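Local coordinates for protein retinol dehydratase (Spodoptera frugiperda, PDB 1FMJ) that probably dehydrates retinol on a sulfotransferase-type fold, binding it beside the nucleotide adenosine-3'-5'-diphosphate, at residues 78-83 with 97-102; 285-288 with 292-295; 297-302 with 307-312. One frame throughout, in Å; residues are numbered along the deposited sequence.

Interaction 1: residues 78-83 with 97-102; sequences MTQELV and TYMSLR. With A3P (adenosine-3'-5'-diphosphate), chain G.
Glu81 and Arg102 form the polar half of this contact, and Met99 packs into the angle beside them. Arg102 grips one carboxylate oxygen end-on with two nitrogens: NH1 lies 3.0 Å and NH2 3.2 Å from Glu81 OE2. The carboxylate and guanidinium planes stand 88° apart, and the two bonds reach OE2 differently. NH1 comes from above the carboxylate plane, while NH2 uses the syn lone pair; both keep OE2 close to the guanidinium plane. A bend in the Glu81 chain at chi2 (72°) brings the carboxylate round to Arg102. The other oxygen, OE1, bonds to His281, so both oxygens of this buried carboxylate have partners. Weak bonds from NE and NH2 of Arg102 to Thr97 O help to fix the guanidinium, and Trp84 adds a cation-pi contact.

The tight packing is around Met99. Its CE sits 3.2 Å from Glu81 OE2, its SD lies 3.6 Å from Gln80 CB, and its CG is also 3.6 Å from Gln80 OE1. The same sulfur rides over the rim of one guanidinium face, which makes the thioether an apolar cover for the salt bridge. By contrast, the side chains of Thr97, Tyr98 and Leu101 are exposed and do not touch 78-83; Thr97 contributes through its carbonyl.

Helix 76-87 follows the phosphate-binding loop of the sulfotransferase fold, and Met78 near its start lays CG 3.4 Å from C5 of the adenine. Away from helix 99-102, Thr79 faces strands 66-70 and 179-184 of the parallel sheet, while Leu82 packs on Tyr251 of helix 248-253; the salt bridge thus joins helix 99-102 to the flank of a helix already seated on the central sheet.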
# COMPACT_ATOMS: atom_id res chain seq x y z
N MET A 78 9.57 1.46 3.30
CA MET A 78 11.02 1.23 3.26
C MET A 78 11.52 1.52 1.86
O MET A 78 12.47 2.28 1.67
CB MET A 78 11.34 -0.24 3.54
CG MET A 78 10.86 -0.75 4.86
SD MET A 78 11.11 -2.50 4.91
CE MET A 78 12.90 -2.57 5.07
N THR A 79 10.89 0.86 0.90
CA THR A 79 11.25 1.00 -0.51
C THR A 79 11.19 2.45 -0.95
O THR A 79 12.08 2.93 -1.65
CB THR A 79 10.30 0.17 -1.39
OG1 THR A 79 10.27 -1.18 -0.93
CG2 THR A 79 10.77 0.19 -2.85
N GLN A 80 10.14 3.17 -0.54
CA GLN A 80 10.02 4.57 -0.93
C GLN A 80 11.23 5.37 -0.45
O GLN A 80 11.74 6.21 -1.18
CB GLN A 80 8.76 5.20 -0.33
CG GLN A 80 7.49 4.80 -1.04
CD GLN A 80 6.28 5.39 -0.39
OE1 GLN A 80 6.07 6.60 -0.43
NE2 GLN A 80 5.47 4.55 0.23
N GLU A 81 11.66 5.11 0.77
CA GLU A 81 12.79 5.83 1.34
C GLU A 81 14.07 5.49 0.61
O GLU A 81 14.84 6.39 0.25
CB GLU A 81 12.93 5.51 2.83
CG GLU A 81 14.01 6.32 3.54
CD GLU A 81 13.65 7.79 3.74
OE1 GLU A 81 14.44 8.51 4.39
OE2 GLU A 81 12.58 8.22 3.26
N LEU A 82 14.31 4.20 0.40
CA LEU A 82 15.50 3.75 -0.31
C LEU A 82 15.55 4.38 -1.69
O LEU A 82 16.55 5.00 -2.07
CB LEU A 82 15.50 2.23 -0.46
CG LEU A 82 15.65 1.40 0.81
CD1 LEU A 82 15.51 -0.09 0.48
CD2 LEU A 82 17.01 1.69 1.44
N VAL A 83 14.45 4.23 -2.43
CA VAL A 83 14.34 4.77 -3.78
C VAL A 83 14.52 6.28 -3.85
O VAL A 83 15.12 6.79 -4.79
CB VAL A 83 12.95 4.41 -4.40
CG1 VAL A 83 12.73 5.18 -5.69
CG2 VAL A 83 12.87 2.91 -4.67
N THR A 97 12.02 15.75 4.86
CA THR A 97 10.67 16.24 4.58
C THR A 97 9.74 15.04 4.65
O THR A 97 10.16 13.90 4.44
CB THR A 97 10.58 16.89 3.18
OG1 THR A 97 11.31 18.12 3.17
CG2 THR A 97 9.13 17.19 2.83
N TYR A 98 8.47 15.29 4.96
CA TYR A 98 7.48 14.22 5.06
C TYR A 98 7.38 13.38 3.78
O TYR A 98 7.25 13.91 2.68
CB TYR A 98 6.11 14.81 5.41
CG TYR A 98 6.04 15.40 6.81
CD1 TYR A 98 5.75 16.75 7.01
CD2 TYR A 98 6.27 14.60 7.93
CE1 TYR A 98 5.70 17.30 8.30
CE2 TYR A 98 6.23 15.14 9.23
CZ TYR A 98 5.95 16.49 9.40
OH TYR A 98 5.93 17.02 10.68
N MET A 99 7.45 12.07 3.96
CA MET A 99 7.36 11.13 2.85
C MET A 99 6.11 11.45 2.03
O MET A 99 6.12 11.39 0.81
CB MET A 99 7.28 9.69 3.40
CG MET A 99 7.16 8.60 2.36
SD MET A 99 8.66 8.37 1.40
CE MET A 99 9.62 7.36 2.52
N SER A 100 5.04 11.81 2.73
CA SER A 100 3.79 12.14 2.07
C SER A 100 3.92 13.35 1.14
O SER A 100 3.04 13.61 0.33
CB SER A 100 2.69 12.38 3.10
OG SER A 100 3.04 13.42 3.98
N LEU A 101 5.01 14.10 1.27
CA LEU A 101 5.25 15.26 0.42
C LEU A 101 6.24 14.89 -0.69
O LEU A 101 6.31 15.57 -1.72
CB LEU A 101 5.81 16.43 1.24
CG LEU A 101 4.83 17.44 1.88
CD1 LEU A 101 3.67 16.72 2.54
CD2 LEU A 101 5.57 18.29 2.91
N ARG A 102 7.00 13.82 -0.50
CA ARG A 102 7.97 13.42 -1.50
C ARG A 102 7.37 12.47 -2.54
O ARG A 102 7.89 12.33 -3.65
CB ARG A 102 9.18 12.78 -0.81
CG ARG A 102 10.10 13.81 -0.12
CD ARG A 102 11.27 13.14 0.60
NE ARG A 102 10.85 12.53 1.86
CZ ARG A 102 11.39 11.45 2.40
NH1 ARG A 102 12.40 10.83 1.79
NH2 ARG A 102 10.93 10.99 3.55
P1 A3P G . 4.41 -4.97 10.24
O1P A3P G . 3.01 -4.56 10.45
O2P A3P G . 5.30 -4.44 11.30
O3P A3P G . 4.52 -6.43 10.19
P2 A3P G . 3.90 -0.72 3.97
O4P A3P G . 4.91 0.35 4.04
O5P A3P G . 3.79 -1.26 2.60
O6P A3P G . 2.59 -0.20 4.45
O5' A3P G . 4.34 -1.90 4.93
C5' A3P G . 4.51 -1.71 6.32
C4' A3P G . 5.21 -2.91 6.96
O4' A3P G . 6.65 -2.72 6.83
C3' A3P G . 4.95 -3.01 8.47
O3' A3P G . 4.92 -4.41 8.84
C2' A3P G . 6.10 -2.19 9.02
O2' A3P G . 6.36 -2.25 10.42
C1' A3P G . 7.24 -2.68 8.13
N9 A3P G . 8.40 -1.78 8.14
C8 A3P G . 8.45 -0.41 7.98
N7 A3P G . 9.64 0.11 8.04
C5 A3P G . 10.46 -0.99 8.24
C6 A3P G . 11.89 -1.15 8.40
N6 A3P G . 12.74 -0.13 8.36
N1 A3P G . 12.39 -2.43 8.59
C2 A3P G . 11.54 -3.51 8.64
N3 A3P G . 10.18 -3.49 8.51
C4 A3P G . 9.70 -2.19 8.31

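Interaction 2: residues 285-288 with 292-295; sequences EKFK and AVNM. With A3P (adenosine-3'-5'-diphosphate), chain G.
Phe287 and Lys288 end helix 284-288, and the chain then doubles back so that Val293 and Asn294 run past that helix end, behind the wall that Phe287 gives to the nucleotide pocket of the sulfotransferase fold. The CA atoms of Lys288 and Asn294 come within 5.9 Å, and those of Phe287 and Val293 are 7.4 Å apart.

Val293 sets CG2 squarely over the Phe287 ring, 3.8 Å from its centroid, a CH-pi contact only 11° off the ring normal. The same methyl touches Phe287 O. On the other side of the ring plane the adenine approaches obliquely, with its N7 3.2 Å from Phe287 CD2. The ring, turned by chi1 of -155° so that CG is anti to the backbone N, stands between valine and nucleotide. Replacing Phe287 with an alanine would probably open a gap there, leaving the Val293 methyl without its aromatic face and the adenine without its neighbour on this side.

The polar part lies at the helix end. Asn294 OD1 accepts from Glu296 N, which fixes the turn of the amide, and Asn294 ND2 donates to Lys288 O at 3.1 Å with an N-H...O angle of 156°.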
# COMPACT_ATOMS: atom_id res chain seq x y z
N GLU A 285 14.21 0.38 14.48
CA GLU A 285 13.98 1.33 15.55
C GLU A 285 14.21 2.76 15.10
O GLU A 285 13.42 3.64 15.43
CB GLU A 285 14.84 0.99 16.77
CG GLU A 285 14.36 -0.26 17.49
CD GLU A 285 12.96 -0.09 18.07
OE1 GLU A 285 12.17 -1.06 18.05
OE2 GLU A 285 12.66 1.02 18.56
N LYS A 286 15.28 3.00 14.35
CA LYS A 286 15.54 4.36 13.87
C LYS A 286 14.40 4.77 12.94
O LYS A 286 13.76 5.80 13.14
CB LYS A 286 16.87 4.43 13.11
CG LYS A 286 17.26 5.85 12.72
CD LYS A 286 18.53 5.91 11.87
CE LYS A 286 18.89 7.37 11.54
NZ LYS A 286 19.97 7.52 10.51
N PHE A 287 14.14 3.94 11.94
CA PHE A 287 13.08 4.22 10.98
C PHE A 287 11.75 4.45 11.70
O PHE A 287 11.02 5.40 11.40
CB PHE A 287 12.95 3.04 10.01
CG PHE A 287 12.36 3.41 8.68
CD1 PHE A 287 13.07 4.20 7.78
CD2 PHE A 287 11.09 2.96 8.32
CE1 PHE A 287 12.52 4.53 6.54
CE2 PHE A 287 10.55 3.29 7.09
CZ PHE A 287 11.26 4.07 6.20
N LYS A 288 11.45 3.59 12.67
CA LYS A 288 10.21 3.69 13.42
C LYS A 288 9.98 5.03 14.10
O LYS A 288 8.86 5.53 14.12
CB LYS A 288 10.14 2.56 14.45
CG LYS A 288 8.83 2.54 15.24
CD LYS A 288 8.69 1.23 15.99
CE LYS A 288 7.34 1.13 16.69
NZ LYS A 288 7.14 -0.24 17.24
N ALA A 292 9.63 11.65 9.78
CA ALA A 292 9.42 11.94 8.36
C ALA A 292 8.69 10.80 7.66
O ALA A 292 8.12 10.99 6.58
CB ALA A 292 10.76 12.20 7.68
N VAL A 293 8.68 9.62 8.28
CA VAL A 293 8.04 8.46 7.67
C VAL A 293 7.07 7.68 8.55
O VAL A 293 6.31 6.86 8.05
CB VAL A 293 9.10 7.46 7.15
CG1 VAL A 293 10.06 8.15 6.20
CG2 VAL A 293 9.86 6.84 8.33
N ASN A 294 7.08 7.93 9.86
CA ASN A 294 6.20 7.17 10.74
C ASN A 294 4.76 7.65 10.86
O ASN A 294 3.98 7.08 11.61
CB ASN A 294 6.82 7.04 12.14
CG ASN A 294 6.96 8.37 12.84
OD1 ASN A 294 6.26 9.33 12.54
ND2 ASN A 294 7.86 8.42 13.81
N MET A 295 4.43 8.71 10.11
CA MET A 295 3.08 9.26 10.11
C MET A 295 2.56 9.69 11.47
O MET A 295 1.35 9.86 11.66
CB MET A 295 2.11 8.25 9.49
CG MET A 295 2.42 7.86 8.05
SD MET A 295 2.03 9.17 6.85
CE MET A 295 0.52 8.57 6.18
P1 A3P G . 4.41 -4.97 10.24
O1P A3P G . 3.01 -4.56 10.45
O2P A3P G . 5.30 -4.44 11.30
O3P A3P G . 4.52 -6.43 10.19
P2 A3P G . 3.90 -0.72 3.97
O4P A3P G . 4.91 0.35 4.04
O5P A3P G . 3.79 -1.26 2.60
O6P A3P G . 2.59 -0.20 4.45
O5' A3P G . 4.34 -1.90 4.93
C5' A3P G . 4.51 -1.71 6.32
C4' A3P G . 5.21 -2.91 6.96
O4' A3P G . 6.65 -2.72 6.83
C3' A3P G . 4.95 -3.01 8.47
O3' A3P G . 4.92 -4.41 8.84
C2' A3P G . 6.10 -2.19 9.02
O2' A3P G . 6.36 -2.25 10.42
C1' A3P G . 7.24 -2.68 8.13
N9 A3P G . 8.40 -1.78 8.14
C8 A3P G . 8.45 -0.41 7.98
N7 A3P G . 9.64 0.11 8.04
C5 A3P G . 10.46 -0.99 8.24
C6 A3P G . 11.89 -1.15 8.40
N6 A3P G . 12.74 -0.13 8.36
N1 A3P G . 12.39 -2.43 8.59
C2 A3P G . 11.54 -3.51 8.64
N3 A3P G . 10.18 -3.49 8.51
C4 A3P G . 9.70 -2.19 8.31

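Interaction 3: residues 297-302 with 307-312; sequences DYREIG and GEHFIR. With A3P (adenosine-3'-5'-diphosphate), chain G; RTL (retinol), chain H.
In the long loop between the retinol and nucleotide pockets, Arg299 reaches across to the backbone of Glu308, drawing together segments 297-302 and 307-312. Its NH2 lies 2.6 Å from Glu308 O, almost on the line of the carbonyl bond (C=O...N 169°). The chain leaves with CG anti to the backbone N and bends at chi3 (-60°), which brings the guanidinium up to that oxygen. His309 crosses it at about a right angle, its ND1 3.6 Å from Arg299 NH2, with ring and guanidinium planes 53° apart. Glu296 serves both residues: one oxygen makes a salt bridge to Arg299 NE and the other bonds to His309 ND1.

Beyond this bridge the second segment meets both ligands. Phe310 CE1 packs 3.6 Å from retinol C20. Arg312 N bonds to the nucleotide O2' at 3.1 Å, and Arg312 NE to O1P of the 3'-phosphate at 3.0 Å, with a weaker bond from NH2 to the same oxygen.

Arg299 NH1 also donates to Ala305 O, so one guanidinium binds two loop carbonyls and a carboxylate; its charge is probably balanced largely by Glu296, and the bonds would tend to hold the loop folded just ahead of its ligand-binding residues.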
# COMPACT_ATOMS: atom_id res chain seq x y z
N ASP A 297 2.84 12.44 12.71
CA ASP A 297 2.45 13.83 12.58
C ASP A 297 0.92 13.94 12.54
O ASP A 297 0.35 15.00 12.77
CB ASP A 297 3.05 14.44 11.31
CG ASP A 297 3.05 13.47 10.13
OD1 ASP A 297 3.59 12.36 10.29
OD2 ASP A 297 2.52 13.81 9.05
N TYR A 298 0.27 12.81 12.25
CA TYR A 298 -1.19 12.79 12.19
C TYR A 298 -1.85 12.51 13.54
O TYR A 298 -3.04 12.75 13.72
CB TYR A 298 -1.66 11.74 11.18
CG TYR A 298 -1.44 12.12 9.73
CD1 TYR A 298 -1.89 13.34 9.23
CD2 TYR A 298 -0.81 11.24 8.85
CE1 TYR A 298 -1.72 13.68 7.89
CE2 TYR A 298 -0.63 11.57 7.50
CZ TYR A 298 -1.09 12.79 7.04
OH TYR A 298 -0.92 13.13 5.71
N ARG A 299 -1.08 12.01 14.51
CA ARG A 299 -1.69 11.71 15.80
C ARG A 299 -2.21 12.96 16.50
O ARG A 299 -3.24 12.92 17.16
CB ARG A 299 -0.72 10.96 16.71
CG ARG A 299 -1.41 10.32 17.91
CD ARG A 299 -0.49 9.36 18.64
NE ARG A 299 -0.05 8.27 17.78
CZ ARG A 299 -0.72 7.14 17.58
NH1 ARG A 299 -1.88 6.93 18.17
NH2 ARG A 299 -0.21 6.21 16.78
N GLU A 300 -1.49 14.08 16.35
CA GLU A 300 -1.91 15.33 16.98
C GLU A 300 -3.27 15.75 16.44
O GLU A 300 -4.02 16.46 17.10
CB GLU A 300 -0.87 16.43 16.70
CG GLU A 300 -1.20 17.79 17.33
CD GLU A 300 -2.24 18.57 16.54
OE1 GLU A 300 -2.01 18.81 15.33
OE2 GLU A 300 -3.28 18.97 17.12
N ILE A 301 -3.59 15.29 15.23
CA ILE A 301 -4.88 15.62 14.61
C ILE A 301 -6.01 14.85 15.30
O ILE A 301 -7.11 15.39 15.47
CB ILE A 301 -4.87 15.27 13.09
CG1 ILE A 301 -3.80 16.10 12.38
CG2 ILE A 301 -6.24 15.54 12.49
CD1 ILE A 301 -3.67 15.81 10.90
N GLY A 302 -5.74 13.61 15.68
CA GLY A 302 -6.75 12.81 16.36
C GLY A 302 -7.32 11.66 15.55
O GLY A 302 -8.28 11.01 15.98
N GLY A 307 -2.43 2.93 20.70
CA GLY A 307 -1.93 1.56 20.65
C GLY A 307 -1.69 1.00 19.26
O GLY A 307 -1.56 -0.22 19.10
N GLU A 308 -1.64 1.86 18.26
CA GLU A 308 -1.39 1.43 16.89
C GLU A 308 -0.43 2.41 16.24
O GLU A 308 -0.49 3.61 16.50
CB GLU A 308 -2.69 1.37 16.09
CG GLU A 308 -3.53 0.15 16.40
CD GLU A 308 -2.94 -1.13 15.81
OE1 GLU A 308 -1.80 -1.11 15.30
OE2 GLU A 308 -3.64 -2.16 15.85
N HIS A 309 0.46 1.88 15.41
CA HIS A 309 1.46 2.69 14.74
C HIS A 309 1.62 2.27 13.29
O HIS A 309 1.41 1.10 12.95
CB HIS A 309 2.79 2.54 15.49
CG HIS A 309 2.73 2.99 16.91
ND1 HIS A 309 2.82 4.31 17.28
CD2 HIS A 309 2.52 2.29 18.06
CE1 HIS A 309 2.66 4.41 18.59
NE2 HIS A 309 2.49 3.20 19.09
N PHE A 310 2.00 3.22 12.44
CA PHE A 310 2.21 2.96 11.02
C PHE A 310 3.40 2.03 10.83
O PHE A 310 3.36 1.12 10.02
CB PHE A 310 2.45 4.28 10.28
CG PHE A 310 2.46 4.14 8.80
CD1 PHE A 310 1.31 3.75 8.12
CD2 PHE A 310 3.62 4.37 8.07
CE1 PHE A 310 1.32 3.57 6.74
CE2 PHE A 310 3.64 4.20 6.69
CZ PHE A 310 2.49 3.80 6.03
N ILE A 311 4.48 2.27 11.58
CA ILE A 311 5.66 1.41 11.55
C ILE A 311 5.50 0.65 12.86
O ILE A 311 5.74 1.19 13.94
CB ILE A 311 6.95 2.25 11.52
CG1 ILE A 311 6.99 3.05 10.20
CG2 ILE A 311 8.18 1.35 11.60
CD1 ILE A 311 8.20 3.94 10.06
N ARG A 312 5.09 -0.62 12.74
CA ARG A 312 4.75 -1.46 13.89
C ARG A 312 5.75 -2.44 14.49
O ARG A 312 6.33 -2.16 15.55
CB ARG A 312 3.45 -2.19 13.53
CG ARG A 312 2.68 -2.84 14.67
CD ARG A 312 1.38 -3.44 14.11
NE ARG A 312 1.67 -4.52 13.16
CZ ARG A 312 1.93 -5.77 13.50
NH1 ARG A 312 1.93 -6.12 14.78
NH2 ARG A 312 2.22 -6.68 12.57
P1 A3P G . 4.41 -4.97 10.24
O1P A3P G . 3.01 -4.56 10.45
O2P A3P G . 5.30 -4.44 11.30
O3P A3P G . 4.52 -6.43 10.19
P2 A3P G . 3.90 -0.72 3.97
O4P A3P G . 4.91 0.35 4.04
O5P A3P G . 3.79 -1.26 2.60
O6P A3P G . 2.59 -0.20 4.45
O5' A3P G . 4.34 -1.90 4.93
C5' A3P G . 4.51 -1.71 6.32
C4' A3P G . 5.21 -2.91 6.96
O4' A3P G . 6.65 -2.72 6.83
C3' A3P G . 4.95 -3.01 8.47
O3' A3P G . 4.92 -4.41 8.84
C2' A3P G . 6.10 -2.19 9.02
O2' A3P G . 6.36 -2.25 10.42
C1' A3P G . 7.24 -2.68 8.13
N9 A3P G . 8.40 -1.78 8.14
C8 A3P G . 8.45 -0.41 7.98
N7 A3P G . 9.64 0.11 8.04
C5 A3P G . 10.46 -0.99 8.24
C6 A3P G . 11.89 -1.15 8.40
N6 A3P G . 12.74 -0.13 8.36
N1 A3P G . 12.39 -2.43 8.59
C2 A3P G . 11.54 -3.51 8.64
N3 A3P G . 10.18 -3.49 8.51
C4 A3P G . 9.70 -2.19 8.31
C1 RTL H . -9.61 8.51 7.57
C2 RTL H . -11.16 8.68 7.47
C3 RTL H . -11.58 9.74 6.46
C4 RTL H . -10.81 10.71 5.56
C5 RTL H . -9.33 10.41 5.80
C6 RTL H . -8.75 9.46 6.66
C7 RTL H . -7.27 9.28 6.77
C8 RTL H . -6.53 8.53 5.91
C9 RTL H . -5.07 8.34 6.01
C10 RTL H . -4.46 7.55 5.05
C11 RTL H . -3.04 7.17 4.89
C12 RTL H . -2.89 5.82 4.68
C13 RTL H . -1.76 4.90 4.46
C14 RTL H . -1.66 3.56 4.25
C15 RTL H . -1.62 3.05 2.87
O1 RTL H . -0.34 2.99 2.38
C16 RTL H . -9.48 7.01 7.21
C17 RTL H . -9.35 8.67 9.08
C18 RTL H . -8.48 11.36 4.95
C19 RTL H . -4.29 9.01 7.16
C20 RTL H . -0.49 5.76 4.49

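Overall arrangement
Along the chain the three contacts follow in series, none nested or crossed. Interaction 1 closes a loop of 13 residues from helix 76-87 to helix 99-102; much later, interaction 2 closes the turn behind helix 284-288, and interaction 3 closes a turn farther along the same loop. In space they join: Met99 N probably bonds to Ala292 O, and Glu81 CG packs on Phe287 CE1, linking interactions 1 and 2. Lys288 NZ probably bonds to Arg312 O, tying 285-288 to 307-312. All three touch the nucleotide, so the helix after the phosphate-binding loop and the late ligand-binding loop converge on one site, with retinol beside it.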